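Local coordinates for glycosyl transferase family 8 (PDB 5GVV), which transfers galactose from UDP-galactose to the terminal glucose of the already glycosylated serine-rich repeat protein PsrP, with manganese as the likely cofactor, at residues F276-V289 and V302-L316. Residues are numbered along the deposited sequence; the frame is centred on the assembly and turned at random.
Sequences FKLQCVNLTNSWCV and VHFHIVAYTNMANEL
Strands 278-283 and 302-307 run side by side in the same direction, their axes 4.6 Å apart at closest approach and 18° apart in direction, joined by a ladder of backbone hydrogen bonds running from the His303 N–Leu278 O bond to the Thr284 N–Val307 O bond. On the face carrying Gln279, His303 and His305, a polar cluster forms. Gln279 folds back at chi2 (-82°), which swings its amide across to the neighbouring strand, where OE1 lies in the plane of the His305 ring and accepts a short, nearly straight hydrogen bond from NE2 (2.6 Å, 177°). A water bridges Gln279 NE2 and His303 ND1. Tyr328 OH pairs with His305 ND1 and Thr326 OG1 with His303 NE2, so both nitrogens of each ring are held and its rotation is fixed. At the start of the strands, His303 CB sits squarely over the Phe276 ring, 3.6 Å from its centroid. Farther along, Leu283 lays CD1 over one face of Tyr309, 3.6 Å from CE1. The other face of the sheet is more apolar, apart from Asn282: Cys280 SG packs on Val302 CG1 at 3.6 Å, and Ile306 CD1 lies against Asn282 CB, whose ND2 bonds to Leu347 O and Asn350 while OD1 is buried without a partner. Past the strands, Leu316 pushes CD2 against Val289 CG2 (3.7 Å), and Trp287 CB meets Ala313 CB. With helix 292-298 as the connection, this is a beta-alpha-beta unit within the six-stranded parallel sheet, 302-307 lying between 278-283 and edge strand 325-328, in a Rossmann-like alpha/beta domain away from the UDP and manganese site.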
ATOM      1  N   PHE A 276       0.828 -12.718 -24.280  1.00 26.67           N
ATOM      2  CA  PHE A 276       1.301 -12.016 -25.464  1.00 25.55           C
ATOM      3  C   PHE A 276       1.831 -12.985 -26.519  1.00 24.93           C
ATOM      4  O   PHE A 276       2.442 -14.000 -26.183  1.00 24.55           O
ATOM      5  CB  PHE A 276       2.352 -10.973 -25.075  1.00 20.69           C
ATOM      6  CG  PHE A 276       1.796  -9.836 -24.260  1.00 19.11           C
ATOM      7  CD1 PHE A 276       0.908  -8.933 -24.834  1.00 18.40           C
ATOM      8  CD2 PHE A 276       2.154  -9.669 -22.927  1.00 21.07           C
ATOM      9  CE1 PHE A 276       0.386  -7.885 -24.098  1.00 18.95           C
ATOM     10  CE2 PHE A 276       1.638  -8.624 -22.181  1.00 20.18           C
ATOM     11  CZ  PHE A 276       0.749  -7.729 -22.769  1.00 18.75           C
ATOM     12  N   LYS A 277       1.579 -12.673 -27.789  1.00 25.71           N
ATOM     13  CA  LYS A 277       1.982 -13.542 -28.889  1.00 24.78           C
ATOM     14  C   LYS A 277       3.220 -13.000 -29.591  1.00 22.21           C
ATOM     15  O   LYS A 277       3.805 -13.671 -30.446  1.00 23.36           O
ATOM     16  CB  LYS A 277       0.834 -13.715 -29.891  1.00 26.90           C
ATOM     17  CG  LYS A 277      -0.414 -14.340 -29.286  1.00 27.96           C
ATOM     18  CD  LYS A 277      -0.070 -15.608 -28.504  1.00 36.45           C
ATOM     19  CE  LYS A 277       0.467 -16.708 -29.417  1.00 40.39           C
ATOM     20  NZ  LYS A 277       1.767 -17.251 -28.929  1.00 39.20           N
ATOM     21  N   LEU A 278       3.626 -11.790 -29.214  1.00 21.21           N
ATOM     22  CA  LEU A 278       4.761 -11.132 -29.854  1.00 19.29           C
ATOM     23  C   LEU A 278       5.265  -9.990 -28.986  1.00 17.19           C
ATOM     24  O   LEU A 278       4.488  -9.366 -28.258  1.00 17.71           O
ATOM     25  CB  LEU A 278       4.357 -10.586 -31.230  1.00 18.96           C
ATOM     26  CG  LEU A 278       5.484 -10.274 -32.223  1.00 19.41           C
ATOM     27  CD1 LEU A 278       6.012 -11.545 -32.873  1.00 20.02           C
ATOM     28  CD2 LEU A 278       5.021  -9.298 -33.287  1.00 16.00           C
ATOM     29  N   GLN A 279       6.567  -9.725 -29.066  1.00 16.56           N
ATOM     30  CA  GLN A 279       7.185  -8.624 -28.329  1.00 19.06           C
ATOM     31  C   GLN A 279       7.862  -7.651 -29.296  1.00 18.49           C
ATOM     32  O   GLN A 279       8.774  -8.033 -30.037  1.00 16.65           O
ATOM     33  CB  GLN A 279       8.209  -9.167 -27.322  1.00 20.65           C
ATOM     34  CG  GLN A 279       7.635 -10.194 -26.331  1.00 19.14           C
ATOM     35  CD  GLN A 279       6.920  -9.563 -25.145  1.00 20.95           C
ATOM     36  OE1 GLN A 279       7.169  -8.410 -24.792  1.00 20.05           O
ATOM     37  NE2 GLN A 279       6.027 -10.324 -24.519  1.00 20.68           N
ATOM     38  N   CYS A 280       7.417  -6.399 -29.290  1.00 15.77           N
ATOM     39  CA  CYS A 280       7.951  -5.396 -30.213  1.00 16.58           C
ATOM     40  C   CYS A 280       8.710  -4.308 -29.466  1.00 16.55           C
ATOM     41  O   CYS A 280       8.391  -3.997 -28.314  1.00 15.91           O
ATOM     42  CB  CYS A 280       6.824  -4.766 -31.035  1.00 16.96           C
ATOM     43  SG  CYS A 280       6.075  -5.884 -32.235  1.00 21.82           S
ATOM     44  N   VAL A 281       9.715  -3.733 -30.120  1.00 15.15           N
ATOM     45  CA  VAL A 281      10.532  -2.712 -29.478  1.00 13.34           C
ATOM     46  C   VAL A 281      10.832  -1.543 -30.414  1.00 15.42           C
ATOM     47  O   VAL A 281      11.008  -1.718 -31.631  1.00 16.86           O
ATOM     48  CB  VAL A 281      11.842  -3.325 -28.914  1.00 15.99           C
ATOM     49  CG1 VAL A 281      12.677  -3.904 -30.035  1.00 15.38           C
ATOM     50  CG2 VAL A 281      12.636  -2.300 -28.125  1.00 13.63           C
ATOM     51  N   ASN A 282      10.854  -0.343 -29.846  1.00 15.49           N
ATOM     52  CA  ASN A 282      11.328   0.835 -30.562  1.00 14.69           C
ATOM     53  C   ASN A 282      12.107   1.725 -29.610  1.00 15.03           C
ATOM     54  O   ASN A 282      11.778   1.808 -28.427  1.00 15.72           O
ATOM     55  CB  ASN A 282      10.169   1.622 -31.177  1.00 15.21           C
ATOM     56  CG  ASN A 282      10.606   2.979 -31.712  1.00 17.51           C
ATOM     57  OD1 ASN A 282      10.385   4.010 -31.074  1.00 16.84           O
ATOM     58  ND2 ASN A 282      11.247   2.981 -32.877  1.00 16.46           N
ATOM     59  N   LEU A 283      13.143   2.375 -30.127  1.00 15.10           N
ATOM     60  CA  LEU A 283      13.920   3.337 -29.360  1.00 16.53           C
ATOM     61  C   LEU A 283      13.686   4.708 -29.973  1.00 19.42           C
ATOM     62  O   LEU A 283      13.970   4.920 -31.156  1.00 22.14           O
ATOM     63  CB  LEU A 283      15.410   2.981 -29.423  1.00 15.19           C
ATOM     64  CG  LEU A 283      16.428   4.004 -28.916  1.00 16.68           C
ATOM     65  CD1 LEU A 283      16.457   4.057 -27.397  1.00 15.96           C
ATOM     66  CD2 LEU A 283      17.816   3.688 -29.460  1.00 21.96           C
ATOM     67  N   THR A 284      13.161   5.636 -29.182  1.00 17.08           N
ATOM     68  CA  THR A 284      12.892   6.983 -29.674  1.00 19.84           C
ATOM     69  C   THR A 284      13.587   8.018 -28.804  1.00 24.35           C
ATOM     70  O   THR A 284      13.864   7.766 -27.631  1.00 25.69           O
ATOM     71  CB  THR A 284      11.378   7.283 -29.669  1.00 22.32           C
ATOM     72  OG1 THR A 284      11.144   8.617 -30.141  1.00 23.51           O
ATOM     73  CG2 THR A 284      10.810   7.152 -28.258  1.00 18.66           C
ATOM     74  N   ASN A 285      13.878   9.181 -29.371  1.00 28.43           N
ATOM     75  CA  ASN A 285      14.281  10.316 -28.551  1.00 31.42           C
ATOM     76  C   ASN A 285      13.226  11.411 -28.654  1.00 32.72           C
ATOM     77  O   ASN A 285      13.279  12.423 -27.948  1.00 31.91           O
ATOM     78  CB  ASN A 285      15.660  10.837 -28.961  1.00 36.09           C
ATOM     79  CG  ASN A 285      16.347  11.599 -27.842  1.00 41.23           C
ATOM     80  OD1 ASN A 285      16.498  12.821 -27.905  1.00 45.86           O
ATOM     81  ND2 ASN A 285      16.751  10.879 -26.800  1.00 37.42           N
ATOM     82  N   SER A 286      12.251  11.182 -29.531  1.00 33.01           N
ATOM     83  CA  SER A 286      11.201  12.159 -29.803  1.00 29.50           C
ATOM     84  C   SER A 286       9.852  11.714 -29.242  1.00 25.17           C
ATOM     85  O   SER A 286       9.669  10.546 -28.900  1.00 21.11           O
ATOM     86  CB  SER A 286      11.084  12.393 -31.310  1.00 30.48           C
ATOM     87  OG  SER A 286      10.778  11.188 -31.998  1.00 33.45           O
ATOM     88  N   TRP A 287       8.912  12.651 -29.158  1.00 27.38           N
ATOM     89  CA  TRP A 287       7.580  12.352 -28.647  1.00 26.09           C
ATOM     90  C   TRP A 287       6.766  11.537 -29.640  1.00 27.26           C
ATOM     91  O   TRP A 287       5.942  10.711 -29.242  1.00 27.54           O
ATOM     92  CB  TRP A 287       6.831  13.641 -28.297  1.00 27.50           C
ATOM     93  CG  TRP A 287       6.560  14.505 -29.478  1.00 28.21           C
ATOM     94  CD1 TRP A 287       7.393  15.441 -30.013  1.00 30.73           C
ATOM     95  CD2 TRP A 287       5.374  14.517 -30.279  1.00 31.89           C
ATOM     96  NE1 TRP A 287       6.801  16.033 -31.103  1.00 35.36           N
ATOM     97  CE2 TRP A 287       5.558  15.483 -31.287  1.00 32.39           C
ATOM     98  CE3 TRP A 287       4.175  13.798 -30.248  1.00 30.94           C
ATOM     99  CZ2 TRP A 287       4.587  15.753 -32.253  1.00 35.17           C
ATOM    100  CZ3 TRP A 287       3.211  14.070 -31.206  1.00 31.60           C
ATOM    101  CH2 TRP A 287       3.421  15.037 -32.193  1.00 32.56           C
ATOM    102  N   CYS A 288       6.987  11.766 -30.932  1.00 27.18           N
ATOM    103  CA  CYS A 288       6.154  11.108 -31.932  1.00 26.60           C
ATOM    104  C   CYS A 288       6.700   9.772 -32.408  1.00 24.81           C
ATOM    105  O   CYS A 288       7.655   9.703 -33.190  1.00 24.92           O
ATOM    106  CB  CYS A 288       5.873  12.014 -33.129  1.00 27.50           C
ATOM    107  SG  CYS A 288       4.545  11.364 -34.188  1.00 26.21           S
ATOM    108  N   VAL A 289       6.080   8.710 -31.907  1.00 23.41           N
ATOM    109  CA  VAL A 289       6.278   7.369 -32.423  1.00 21.59           C
ATOM    110  C   VAL A 289       5.078   7.143 -33.339  1.00 21.48           C
ATOM    111  O   VAL A 289       3.934   7.187 -32.882  1.00 20.53           O
ATOM    112  CB  VAL A 289       6.315   6.343 -31.275  1.00 19.30           C
ATOM    113  CG1 VAL A 289       6.561   4.944 -31.801  1.00 16.70           C
ATOM    114  CG2 VAL A 289       7.397   6.723 -30.271  1.00 20.94           C
ATOM    115  N   VAL A 302       0.013  -7.954 -28.728  1.00 17.08           N
ATOM    116  CA  VAL A 302       1.416  -7.585 -28.879  1.00 17.31           C
ATOM    117  C   VAL A 302       1.825  -6.712 -27.699  1.00 15.93           C
ATOM    118  O   VAL A 302       1.102  -5.782 -27.329  1.00 15.47           O
ATOM    119  CB  VAL A 302       1.657  -6.802 -30.179  1.00 15.36           C
ATOM    120  CG1 VAL A 302       3.104  -6.378 -30.279  1.00 15.21           C
ATOM    121  CG2 VAL A 302       1.286  -7.642 -31.378  1.00 13.09           C
ATOM    122  N   HIS A 303       2.970  -7.021 -27.100  1.00 15.80           N
ATOM    123  CA  HIS A 303       3.529  -6.187 -26.042  1.00 15.51           C
ATOM    124  C   HIS A 303       4.568  -5.253 -26.651  1.00 15.97           C
ATOM    125  O   HIS A 303       5.627  -5.700 -27.118  1.00 16.16           O
ATOM    126  CB  HIS A 303       4.157  -7.068 -24.956  1.00 15.98           C
ATOM    127  CG  HIS A 303       4.584  -6.322 -23.728  1.00 20.14           C
ATOM    128  ND1 HIS A 303       5.083  -6.955 -22.609  1.00 18.01           N
ATOM    129  CD2 HIS A 303       4.589  -4.998 -23.441  1.00 17.55           C
ATOM    130  CE1 HIS A 303       5.375  -6.055 -21.688  1.00 23.09           C
ATOM    131  NE2 HIS A 303       5.091  -4.858 -22.170  1.00 19.57           N
ATOM    132  N   PHE A 304       4.259  -3.961 -26.659  1.00 13.27           N
ATOM    133  CA  PHE A 304       5.167  -2.971 -27.225  1.00 16.60           C
ATOM    134  C   PHE A 304       6.079  -2.417 -26.145  1.00 18.41           C
ATOM    135  O   PHE A 304       5.623  -2.088 -25.045  1.00 16.74           O
ATOM    136  CB  PHE A 304       4.387  -1.806 -27.835  1.00 13.59           C
ATOM    137  CG  PHE A 304       3.429  -2.205 -28.914  1.00 14.93           C
ATOM    138  CD1 PHE A 304       3.799  -2.126 -30.251  1.00 13.52           C
ATOM    139  CD2 PHE A 304       2.142  -2.622 -28.597  1.00 14.28           C
ATOM    140  CE1 PHE A 304       2.904  -2.474 -31.261  1.00 14.53           C
ATOM    141  CE2 PHE A 304       1.242  -2.977 -29.595  1.00 13.76           C
ATOM    142  CZ  PHE A 304       1.626  -2.903 -30.929  1.00 14.18           C
ATOM    143  N   HIS A 305       7.364  -2.308 -26.459  1.00 13.49           N
ATOM    144  CA  HIS A 305       8.311  -1.699 -25.541  1.00 15.85           C
ATOM    145  C   HIS A 305       8.869  -0.445 -26.194  1.00 15.20           C
ATOM    146  O   HIS A 305       9.535  -0.525 -27.232  1.00 14.71           O
ATOM    147  CB  HIS A 305       9.439  -2.682 -25.206  1.00 15.12           C
ATOM    148  CG  HIS A 305       8.954  -4.002 -24.691  1.00 18.85           C
ATOM    149  ND1 HIS A 305       8.961  -4.328 -23.347  1.00 20.74           N
ATOM    150  CD2 HIS A 305       8.441  -5.076 -25.334  1.00 17.23           C
ATOM    151  CE1 HIS A 305       8.467  -5.545 -23.191  1.00 20.46           C
ATOM    152  NE2 HIS A 305       8.147  -6.021 -24.381  1.00 20.66           N
ATOM    153  N   ILE A 306       8.582   0.710 -25.603  1.00 13.63           N
ATOM    154  CA  ILE A 306       9.067   1.978 -26.141  1.00 13.74           C
ATOM    155  C   ILE A 306      10.121   2.545 -25.201  1.00 14.19           C
ATOM    156  O   ILE A 306       9.823   2.872 -24.048  1.00 14.05           O
ATOM    157  CB  ILE A 306       7.928   2.998 -26.336  1.00 15.06           C
ATOM    158  CG1 ILE A 306       6.772   2.368 -27.117  1.00 14.46           C
ATOM    159  CG2 ILE A 306       8.443   4.237 -27.063  1.00 16.91           C
ATOM    160  CD1 ILE A 306       7.192   1.790 -28.468  1.00 16.25           C
ATOM    161  N   VAL A 307      11.354   2.644 -25.695  1.00 12.72           N
ATOM    162  CA  VAL A 307      12.492   3.019 -24.866  1.00 11.25           C
ATOM    163  C   VAL A 307      12.992   4.401 -25.270  1.00 13.74           C
ATOM    164  O   VAL A 307      12.943   4.761 -26.443  1.00 16.15           O
ATOM    165  CB  VAL A 307      13.624   1.983 -25.024  1.00 14.26           C
ATOM    166  CG1 VAL A 307      14.777   2.271 -24.076  1.00 13.26           C
ATOM    167  CG2 VAL A 307      13.082   0.580 -24.777  1.00 15.29           C
ATOM    168  N   ALA A 308      13.443   5.185 -24.294  1.00 14.69           N
ATOM    169  CA  ALA A 308      14.102   6.457 -24.566  1.00 15.50           C
ATOM    170  C   ALA A 308      15.260   6.605 -23.597  1.00 17.43           C
ATOM    171  O   ALA A 308      15.272   5.958 -22.548  1.00 18.03           O
ATOM    172  CB  ALA A 308      13.132   7.618 -24.420  1.00 16.20           C
ATOM    173  N   TYR A 309      16.228   7.446 -23.945  1.00 17.11           N
ATOM    174  CA  TYR A 309      17.395   7.667 -23.099  1.00 17.70           C
ATOM    175  C   TYR A 309      17.207   8.931 -22.263  1.00 16.82           C
ATOM    176  O   TYR A 309      18.128   9.382 -21.586  1.00 20.61           O
ATOM    177  CB  TYR A 309      18.658   7.820 -23.959  1.00 15.57           C
ATOM    178  CG  TYR A 309      19.121   6.558 -24.668  1.00 15.97           C
ATOM    179  CD1 TYR A 309      18.680   5.302 -24.269  1.00 13.11           C
ATOM    180  CD2 TYR A 309      20.008   6.630 -25.741  1.00 15.92           C
ATOM    181  CE1 TYR A 309      19.110   4.150 -24.919  1.00 13.32           C
ATOM    182  CE2 TYR A 309      20.441   5.486 -26.395  1.00 15.94           C
ATOM    183  CZ  TYR A 309      19.989   4.251 -25.981  1.00 15.54           C
ATOM    184  OH  TYR A 309      20.424   3.112 -26.629  1.00 13.45           O
ATOM    185  N   THR A 310      16.006   9.496 -22.307  1.00 19.02           N
ATOM    186  CA  THR A 310      15.757  10.793 -21.689  1.00 19.36           C
ATOM    187  C   THR A 310      14.320  10.871 -21.190  1.00 20.11           C
ATOM    188  O   THR A 310      13.576   9.890 -21.286  1.00 19.66           O
ATOM    189  CB  THR A 310      16.012  11.930 -22.709  1.00 24.52           C
ATOM    190  OG1 THR A 310      15.677  13.198 -22.129  1.00 30.72           O
ATOM    191  CG2 THR A 310      15.170  11.714 -23.948  1.00 21.06           C
ATOM    192  N   ASN A 311      13.932  12.029 -20.651  1.00 19.96           N
ATOM    193  CA  ASN A 311      12.547  12.252 -20.235  1.00 22.89           C
ATOM    194  C   ASN A 311      11.598  12.115 -21.419  1.00 19.63           C
ATOM    195  O   ASN A 311      11.972  12.418 -22.550  1.00 20.42           O
ATOM    196  CB  ASN A 311      12.383  13.644 -19.620  1.00 22.15           C
ATOM    197  CG  ASN A 311      12.957  13.737 -18.223  1.00 25.88           C
ATOM    198  OD1 ASN A 311      12.798  12.826 -17.414  1.00 24.30           O
ATOM    199  ND2 ASN A 311      13.631  14.844 -17.934  1.00 28.56           N
HETATM  200  N   MSE A 312      10.371  11.671 -21.164  1.00 19.77           N
HETATM  201  CA  MSE A 312       9.409  11.477 -22.245  1.00 19.61           C
HETATM  202  C   MSE A 312       8.265  12.478 -22.167  1.00 21.57           C
HETATM  203  O   MSE A 312       7.876  12.916 -21.083  1.00 20.21           O
HETATM  204  CB  MSE A 312       8.850  10.052 -22.232  1.00 16.63           C
HETATM  205  CG  MSE A 312       9.802   8.968 -22.738  1.00 17.87           C
HETATM  206 SE   MSE A 312       8.908   7.257 -22.520  0.56 20.66          SE
HETATM  207  CE  MSE A 312      10.110   6.094 -23.520  1.00 14.56           C
ATOM    208  N   ALA A 313       7.726  12.831 -23.330  1.00 20.26           N
ATOM    209  CA  ALA A 313       6.587  13.738 -23.407  1.00 24.05           C
ATOM    210  C   ALA A 313       5.306  13.050 -22.948  1.00 20.42           C
ATOM    211  O   ALA A 313       5.237  11.820 -22.906  1.00 19.38           O
ATOM    212  CB  ALA A 313       6.427  14.257 -24.821  1.00 23.45           C
ATOM    213  N   ASN A 314       4.294  13.849 -22.616  1.00 24.53           N
ATOM    214  CA  ASN A 314       3.019  13.319 -22.150  1.00 21.08           C
ATOM    215  C   ASN A 314       2.384  12.353 -23.145  1.00 22.55           C
ATOM    216  O   ASN A 314       1.718  11.399 -22.745  1.00 21.81           O
ATOM    217  CB  ASN A 314       2.041  14.454 -21.835  1.00 25.57           C
ATOM    218  CG  ASN A 314       2.379  15.182 -20.549  1.00 28.53           C
ATOM    219  OD1 ASN A 314       3.149  14.690 -19.724  1.00 27.65           O
ATOM    220  ND2 ASN A 314       1.795  16.363 -20.368  1.00 29.55           N
ATOM    221  N   GLU A 315       2.590  12.606 -24.436  1.00 20.32           N
ATOM    222  CA  GLU A 315       2.061  11.742 -25.488  1.00 22.09           C
ATOM    223  C   GLU A 315       2.508  10.292 -25.312  1.00 21.49           C
ATOM    224  O   GLU A 315       1.733   9.365 -25.566  1.00 19.75           O
ATOM    225  CB  GLU A 315       2.480  12.249 -26.876  1.00 27.98           C
ATOM    226  CG  GLU A 315       1.696  13.461 -27.374  1.00 26.45           C
ATOM    227  CD  GLU A 315       2.184  14.774 -26.782  1.00 32.57           C
ATOM    228  OE1 GLU A 315       3.229  14.775 -26.098  1.00 29.31           O
ATOM    229  OE2 GLU A 315       1.523  15.810 -27.011  1.00 34.56           O
ATOM    230  N   LEU A 316       3.754  10.103 -24.876  1.00 16.78           N
ATOM    231  CA  LEU A 316       4.301   8.767 -24.669  1.00 15.20           C
ATOM    232  C   LEU A 316       3.965   8.233 -23.275  1.00 14.45           C
ATOM    233  O   LEU A 316       3.692   7.044 -23.113  1.00 13.79           O
ATOM    234  CB  LEU A 316       5.821   8.759 -24.889  1.00 15.72           C
ATOM    235  CG  LEU A 316       6.312   9.050 -26.308  1.00 18.72           C
ATOM    236  CD1 LEU A 316       7.816   8.903 -26.394  1.00 18.43           C
ATOM    237  CD2 LEU A 316       5.645   8.133 -27.311  1.00 17.20           C
TER
HETATM  238  O   HOH W   1       5.412  -9.596 -21.563  1.00 23.65           O
HETATM  239  O   HOH W   2      16.135   8.635 -26.188  1.00 26.17           O
HETATM  240  O   HOH W   3      11.731  10.953 -25.560  1.00 28.45           O